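Local coordinates for protein cytochrome P450 CYP260B1 (Sorangium cellulosum, PDB 5HIW) that belongs to the cytochrome P450 superfamily and holds a haem group, protoporphyrin IX containing iron, in a largely helical fold, at residues 82-86 with 206-212; 94-99 with 197-202. All coordinates share one frame; numbering follows the deposited sequence. Where two conformers were deposited one is given.

Contact 1. Residues 82-86 with 206-212. With HEM (protoporphyrin IX containing Fe), chain B.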
loop_
_atom_site.group_PDB
_atom_site.type_symbol
_atom_site.label_atom_id
_atom_site.label_comp_id
_atom_site.label_asym_id
_atom_site.label_seq_id
_atom_site.Cartn_x
_atom_site.Cartn_y
_atom_site.Cartn_z
ATOM N N ARG A 82 3.207 10.889 -19.804
ATOM C CA ARG A 82 4.180 11.953 -19.562
ATOM C C ARG A 82 4.509 12.079 -18.043
ATOM O O ARG A 82 5.673 12.103 -17.630
ATOM C CB ARG A 82 3.621 13.284 -20.151
ATOM C CG ARG A 82 4.547 14.505 -20.044
ATOM C CD ARG A 82 4.010 15.822 -20.661
ATOM N NE ARG A 82 3.820 15.753 -22.114
ATOM C CZ ARG A 82 4.808 15.797 -23.006
ATOM N NH1 ARG A 82 6.075 15.892 -22.625
ATOM N NH2 ARG A 82 4.529 15.696 -24.288
ATOM N N MET A 83 3.471 12.092 -17.216
ATOM C CA MET A 83 3.638 12.263 -15.759
ATOM C C MET A 83 4.217 10.971 -15.193
ATOM O O MET A 83 5.095 11.000 -14.381
ATOM C CB MET A 83 2.328 12.616 -15.089
ATOM C CG MET A 83 1.824 13.996 -15.481
ATOM S SD MET A 83 3.059 15.279 -15.227
ATOM C CE MET A 83 3.619 14.866 -13.567
ATOM N N ARG A 84 3.751 9.837 -15.687
ATOM C CA ARG A 84 4.300 8.565 -15.260
ATOM C C ARG A 84 5.811 8.431 -15.503
ATOM O O ARG A 84 6.559 7.835 -14.703
ATOM C CB ARG A 84 3.508 7.390 -15.891
ATOM C CG ARG A 84 3.988 5.980 -15.491
ATOM C CD ARG A 84 3.893 5.782 -13.976
ATOM N NE ARG A 84 4.369 4.452 -13.611
ATOM C CZ ARG A 84 3.641 3.453 -13.088
ATOM N NH1 ARG A 84 2.370 3.586 -12.761
ATOM N NH2 ARG A 84 4.252 2.316 -12.828
ATOM N N ARG A 85 6.296 9.005 -16.615
ATOM C CA ARG A 85 7.723 8.981 -16.914
ATOM C C ARG A 85 8.554 9.727 -15.874
ATOM O O ARG A 85 9.644 9.293 -15.470
ATOM C CB ARG A 85 8.002 9.569 -18.330
ATOM C CG ARG A 85 7.990 8.540 -19.459
ATOM C CD ARG A 85 8.834 9.029 -20.663
ATOM N NE ARG A 85 8.792 10.506 -20.774
ATOM C CZ ARG A 85 7.940 11.218 -21.535
ATOM N NH1 ARG A 85 7.045 10.634 -22.342
ATOM N NH2 ARG A 85 8.011 12.547 -21.513
ATOM N N LEU A 86 8.015 10.843 -15.434
ATOM C CA LEU A 86 8.629 11.644 -14.334
ATOM C C LEU A 86 8.677 10.815 -13.077
ATOM O O LEU A 86 9.706 10.680 -12.499
ATOM C CB LEU A 86 7.786 12.845 -14.012
ATOM C CG LEU A 86 8.116 13.685 -12.789
ATOM C CD1 LEU A 86 9.539 14.136 -12.984
ATOM C CD2 LEU A 86 7.114 14.847 -12.830
ATOM N N ALA A 206 14.162 16.399 -11.664
ATOM C CA ALA A 206 13.437 15.678 -12.682
ATOM C C ALA A 206 12.309 16.457 -13.338
ATOM O O ALA A 206 11.922 16.162 -14.476
ATOM C CB ALA A 206 12.825 14.405 -12.113
ATOM N N ILE A 207 11.687 17.358 -12.578
ATOM C CA ILE A 207 10.655 18.234 -13.152
ATOM C C ILE A 207 11.259 19.076 -14.278
ATOM O O ILE A 207 10.662 19.233 -15.357
ATOM C CB ILE A 207 10.003 19.036 -12.021
ATOM C CG1 ILE A 207 9.055 18.059 -11.266
ATOM C CG2 ILE A 207 9.245 20.273 -12.495
ATOM C CD1 ILE A 207 8.596 18.583 -9.936
ATOM N N VAL A 208 12.448 19.598 -14.043
ATOM C CA VAL A 208 13.154 20.341 -15.087
ATOM C C VAL A 208 13.541 19.469 -16.326
ATOM O O VAL A 208 13.298 19.858 -17.468
ATOM C CB VAL A 208 14.343 21.066 -14.478
ATOM C CG1 VAL A 208 15.090 21.760 -15.584
ATOM C CG2 VAL A 208 13.851 22.029 -13.373
ATOM N N ALA A 209 14.064 18.260 -16.099
ATOM C CA ALA A 209 14.387 17.294 -17.213
ATOM C C ALA A 209 13.203 16.874 -18.146
ATOM O O ALA A 209 13.412 16.434 -19.285
ATOM C CB ALA A 209 15.123 16.053 -16.669
ATOM N N GLU A 210 11.968 17.043 -17.673
ATOM C CA GLU A 210 10.783 16.794 -18.441
ATOM C C GLU A 210 10.149 18.126 -18.869
ATOM O O GLU A 210 9.061 18.141 -19.477
ATOM C CB GLU A 210 9.800 16.005 -17.564
ATOM C CG GLU A 210 10.185 14.550 -17.343
ATOM C CD GLU A 210 9.736 13.678 -18.490
ATOM O OE1 GLU A 210 8.784 14.074 -19.220
ATOM O OE2 GLU A 210 10.334 12.600 -18.666
ATOM N N GLY A 211 10.845 19.216 -18.538
ATOM C CA GLY A 211 10.428 20.603 -18.752
ATOM C C GLY A 211 9.138 21.119 -18.119
ATOM O O GLY A 211 8.437 21.964 -18.699
ATOM N N LEU A 212 8.833 20.641 -16.914
ATOM C CA LEU A 212 7.563 20.899 -16.265
ATOM C C LEU A 212 7.807 22.009 -15.233
ATOM O O LEU A 212 8.973 22.491 -15.065
ATOM C CB LEU A 212 7.022 19.591 -15.660
ATOM C CG LEU A 212 6.935 18.388 -16.599
ATOM C CD1 LEU A 212 6.754 17.056 -15.884
ATOM C CD2 LEU A 212 5.844 18.517 -17.640
HETATM C CHA HEM B . -0.857 3.001 -7.417
HETATM C CHB HEM B . -0.797 -0.347 -3.891
HETATM C CHC HEM B . 3.124 1.692 -2.019
HETATM C CHD HEM B . 2.418 5.446 -4.911
HETATM C C1A HEM B . -1.148 1.885 -6.685
HETATM C C2A HEM B . -2.180 0.948 -6.964
HETATM C C3A HEM B . -2.140 -0.018 -5.994
HETATM C C4A HEM B . -1.152 0.391 -5.040
HETATM C CMA HEM B . -3.089 -1.229 -5.881
HETATM C CAA HEM B . -3.062 0.929 -8.208
HETATM C CBA HEM B . -4.212 1.937 -8.045
HETATM C CGA HEM B . -5.254 1.788 -9.099
HETATM O O1A HEM B . -5.004 1.116 -10.152
HETATM O O2A HEM B . -6.429 2.161 -8.856
HETATM C C1B HEM B . 0.219 -0.067 -3.059
HETATM C C2B HEM B . 0.609 -0.954 -1.998
HETATM C C3B HEM B . 1.746 -0.367 -1.478
HETATM C C4B HEM B . 2.008 0.880 -2.202
HETATM C CMB HEM B . -0.054 -2.235 -1.462
HETATM C CAB HEM B . 2.423 -0.934 -0.338
HETATM C CBB HEM B . 3.290 -0.409 0.463
HETATM C C1C HEM B . 3.290 2.920 -2.658
HETATM C C2C HEM B . 4.384 3.793 -2.358
HETATM C C3C HEM B . 4.166 4.862 -3.182
HETATM C C4C HEM B . 2.958 4.662 -3.914
HETATM C CMC HEM B . 5.424 3.421 -1.328
HETATM C CAC HEM B . 4.995 6.075 -3.329
HETATM C CBC HEM B . 6.301 6.031 -3.111
HETATM C C1D HEM B . 1.455 5.029 -5.823
HETATM C C2D HEM B . 1.063 5.937 -6.933
HETATM C C3D HEM B . 0.149 5.272 -7.629
HETATM C C4D HEM B . 0.018 3.965 -6.967
HETATM C CMD HEM B . 1.519 7.362 -7.178
HETATM C CAD HEM B . -0.549 5.700 -8.931
HETATM C CBD HEM B . 0.255 5.152 -10.095
HETATM C CGD HEM B . -0.326 5.546 -11.460
HETATM O O1D HEM B . -1.539 5.888 -11.609
HETATM O O2D HEM B . 0.407 5.522 -12.506
HETATM N NA HEM B . -0.511 1.493 -5.488
HETATM N NB HEM B . 1.144 0.909 -3.210
HETATM N NC HEM B . 2.494 3.394 -3.605
HETATM N ND HEM B . 0.780 3.855 -5.872
HETATM FE FE HEM B . 0.981 2.405 -4.597
HETATM O O HOH W 1 -0.536 3.479 -3.250
#
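The C-helix of the P450 fold, helix 77-90, lies here between the haem and the end of the H-helix, 199-209, and Leu86 and Arg85 make the main touches across to Ala206, Glu210 and Leu212. Leu86 forks into the seam. Its CD1 presses on Ala206 CB at 3.4 Å, closer than two methyl carbons normally come, while CD2 meets Leu212 CD1 at 3.8 Å as the two side chains run antiparallel, flank against flank. Met83, its chain folded at chi2 and chi3, brings SD to 4.2 Å from the same Leu212 CD1. The H-helix ends in a Schellman motif at Gly211, and the bond from Leu212 N to Ile207 O (2.8 Å) ties down the backbone that presents this leucine. Beside the apolar seam the Arg85 and Glu210 side chains cross nearly at right angles, yet their flat ends are almost coplanar, 29° apart. NH2 of Arg85 reaches the syn lone pair of Glu210 OE1 at 2.9 Å in a bent bond (139°), OE1 being tilted out of the guanidinium plane, whereas NE to OE2 is a weak bond of 3.3 Å. From the same turn Arg84, its otherwise extended chain bent at chi2 (60°), gives NH1 to haem propionate oxygen O2D at 2.8 Å. Asn88 OD1 accepts from Arg84 NE and Tyr337 O from NH1, which fixes the guanidinium. Successive arginines thus serve two different carboxylates: Arg85 pairs with an acid of the H-helix end, while Arg84 probably offsets the propionate's negative charge.

Contact 2. Residues 94-99 with 197-202; sequences RVISRY and DTLLGE
Glu202 is a knob in a hole made by Val95, Arg94, Arg98 and Tyr99 of helix 93-113. The tight part lies around Tyr99, whose ring is sandwiched between Arg98 CG, 4.0 Å above its centre, and Leu199 CB, offset toward the rim of the opposite face. The Tyr99 hydroxyl, OH, donates to Asp197 O at 2.7 Å, approaching from 54° above the carbonyl plane. Beside the ring, Val95 CG1 packs on Leu199 CD1 at 3.7 Å. Toward solvent the contact is made by charged groups, the exposed arginines, rather than by close-packed carbons. Arg94 grips the Glu202 carboxylate end-on, NH1 to OE2 at 3.2 Å and NH2 to OE1 at 3.1 Å; both bonds are nearly straight and in the guanidinium plane, but the carboxylate is tilted 28° from it. A bend at chi2 (-94°) turns the glutamate toward Arg94. Arg98 joins from an oblique angle, but its NH1 to OE2 bond is weak and doubtfully short. The acid they share is buried, so the network probably keeps it ionised. Thr198 OG1 caps the helix start by accepting from Gly201 N at 2.9 Å. The whole is a knob-into-hole meeting of the D-helix with the N-capped start of the H-helix in the P450 fold.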
loop_
_atom_site.group_PDB
_atom_site.type_symbol
_atom_site.label_atom_id
_atom_site.label_comp_id
_atom_site.label_asym_id
_atom_site.label_seq_id
_atom_site.Cartn_x
_atom_site.Cartn_y
_atom_site.Cartn_z
ATOM N N ARG A 94 18.627 3.039 -9.323
ATOM C CA ARG A 94 19.665 3.911 -8.739
ATOM C C ARG A 94 19.138 4.741 -7.549
ATOM O O ARG A 94 19.842 4.896 -6.553
ATOM C CB ARG A 94 20.100 4.888 -9.833
ATOM C CG ARG A 94 21.118 5.901 -9.302
ATOM C CD ARG A 94 21.338 7.009 -10.361
ATOM N NE ARG A 94 20.178 7.872 -10.687
ATOM C CZ ARG A 94 19.665 8.836 -9.910
ATOM N NH1 ARG A 94 20.130 9.070 -8.706
ATOM N NH2 ARG A 94 18.657 9.578 -10.352
ATOM N N VAL A 95 17.930 5.311 -7.677
ATOM C CA VAL A 95 17.380 6.195 -6.614
ATOM C C VAL A 95 17.052 5.358 -5.376
ATOM O O VAL A 95 17.360 5.748 -4.210
ATOM C CB VAL A 95 16.122 6.942 -7.118
ATOM C CG1 VAL A 95 15.507 7.711 -5.952
ATOM C CG2 VAL A 95 16.434 7.913 -8.272
ATOM N N ILE A 96 16.457 4.190 -5.628
ATOM C CA ILE A 96 16.071 3.296 -4.577
ATOM C C ILE A 96 17.298 2.941 -3.792
ATOM O O ILE A 96 17.277 2.981 -2.594
ATOM C CB ILE A 96 15.265 2.074 -5.069
ATOM C CG1 ILE A 96 14.004 2.440 -5.818
ATOM C CG2 ILE A 96 15.123 1.085 -3.947
ATOM C CD1 ILE A 96 12.963 3.089 -4.939
ATOM N N SER A 97 18.411 2.546 -4.419
ATOM C CA SER A 97 19.572 2.157 -3.658
ATOM C C SER A 97 20.169 3.366 -2.919
ATOM O O SER A 97 20.610 3.242 -1.779
ATOM C CB SER A 97 20.665 1.626 -4.644
ATOM O OG SER A 97 21.864 1.449 -3.980
ATOM N N ARG A 98 20.112 4.519 -3.564
ATOM C CA ARG A 98 20.633 5.741 -2.913
ATOM C C ARG A 98 19.961 5.986 -1.590
ATOM O O ARG A 98 20.646 6.289 -0.587
ATOM C CB ARG A 98 20.386 6.978 -3.785
ATOM C CG ARG A 98 20.892 8.270 -3.107
ATOM C CD ARG A 98 20.937 9.415 -4.150
ATOM N NE ARG A 98 21.820 8.884 -5.201
ATOM C CZ ARG A 98 22.033 9.389 -6.418
ATOM N NH1 ARG A 98 21.478 10.553 -6.806
ATOM N NH2 ARG A 98 22.847 8.706 -7.245
ATOM N N TYR A 99 18.647 5.901 -1.629
ATOM C CA TYR A 99 17.823 6.148 -0.400
ATOM C C TYR A 99 17.735 5.004 0.554
ATOM O O TYR A 99 17.583 5.208 1.778
ATOM C CB TYR A 99 16.497 6.808 -0.763
ATOM C CG TYR A 99 16.841 8.183 -1.296
ATOM C CD1 TYR A 99 17.387 9.163 -0.445
ATOM C CD2 TYR A 99 16.659 8.492 -2.629
ATOM C CE1 TYR A 99 17.783 10.390 -0.950
ATOM C CE2 TYR A 99 17.076 9.676 -3.145
ATOM C CZ TYR A 99 17.633 10.642 -2.302
ATOM O OH TYR A 99 18.018 11.869 -2.822
ATOM N N ASP A 197 20.418 16.773 -1.201
ATOM C CA ASP A 197 20.538 15.338 -1.484
ATOM C C ASP A 197 19.238 14.545 -1.173
ATOM O O ASP A 197 19.296 13.351 -1.019
ATOM C CB ASP A 197 21.695 14.744 -0.639
ATOM C CG ASP A 197 21.598 15.135 0.859
ATOM O OD1 ASP A 197 20.579 15.778 1.247
ATOM O OD2 ASP A 197 22.542 14.833 1.651
ATOM N N THR A 198 18.070 15.173 -1.061
ATOM C CA THR A 198 16.908 14.371 -0.680
ATOM C C THR A 198 16.171 13.934 -1.883
ATOM O O THR A 198 16.422 14.417 -3.017
ATOM C CB THR A 198 15.950 15.210 0.172
ATOM O OG1 THR A 198 15.375 16.204 -0.685
ATOM C CG2 THR A 198 16.644 15.769 1.413
ATOM N N LEU A 199 15.171 13.063 -1.683
ATOM C CA LEU A 199 14.378 12.667 -2.787
ATOM C C LEU A 199 13.611 13.888 -3.324
ATOM O O LEU A 199 13.417 13.999 -4.540
ATOM C CB LEU A 199 13.391 11.555 -2.411
ATOM C CG LEU A 199 12.507 10.999 -3.525
ATOM C CD1 LEU A 199 13.348 10.403 -4.691
ATOM C CD2 LEU A 199 11.572 9.976 -2.907
ATOM N N LEU A 200 13.214 14.817 -2.433
ATOM C CA LEU A 200 12.421 15.965 -2.903
ATOM C C LEU A 200 13.393 16.692 -3.795
ATOM O O LEU A 200 13.023 17.222 -4.844
ATOM C CB LEU A 200 11.889 16.864 -1.755
ATOM C CG LEU A 200 11.181 18.103 -2.313
ATOM C CD1 LEU A 200 10.129 18.593 -1.310
ATOM C CD2 LEU A 200 12.203 19.220 -2.579
ATOM N N GLY A 201 14.638 16.716 -3.422
ATOM C CA GLY A 201 15.674 17.257 -4.376
ATOM C C GLY A 201 15.813 16.628 -5.769
ATOM O O GLY A 201 15.914 17.355 -6.770
ATOM N N GLU A 202 15.804 15.297 -5.865
ATOM C CA GLU A 202 15.798 14.596 -7.158
ATOM C C GLU A 202 14.510 14.957 -7.914
ATOM O O GLU A 202 14.496 15.024 -9.145
ATOM C CB GLU A 202 15.750 13.046 -7.013
ATOM C CG GLU A 202 16.946 12.355 -6.340
ATOM C CD GLU A 202 17.981 11.861 -7.326
ATOM O OE1 GLU A 202 17.645 11.825 -8.540
ATOM O OE2 GLU A 202 19.079 11.479 -6.861
#

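In the fold
Both contacts use helix 199-209: contact 2 holds its beginning and contact 1 its end, with centres about 16 Å apart on the same side of the chain's centre. Their partners, helices 77-90 and 93-113, follow each other in the chain, so the order is 82-86, 94-99, 197-202, 206-212, and contact 2 falls within the span that contact 1 closes. The intervening residues are mostly helix, and include 130-140 and 167-191, which pack against contact 2. One short helix is thereby pinned at its start by the D-helix and at its end by the C-helix, before the chain enters helix 218-229. Only contact 1 includes a haem-pocket residue, Arg84; in contact 2 the side chain of Leu199 lies about 7 Å from the haem.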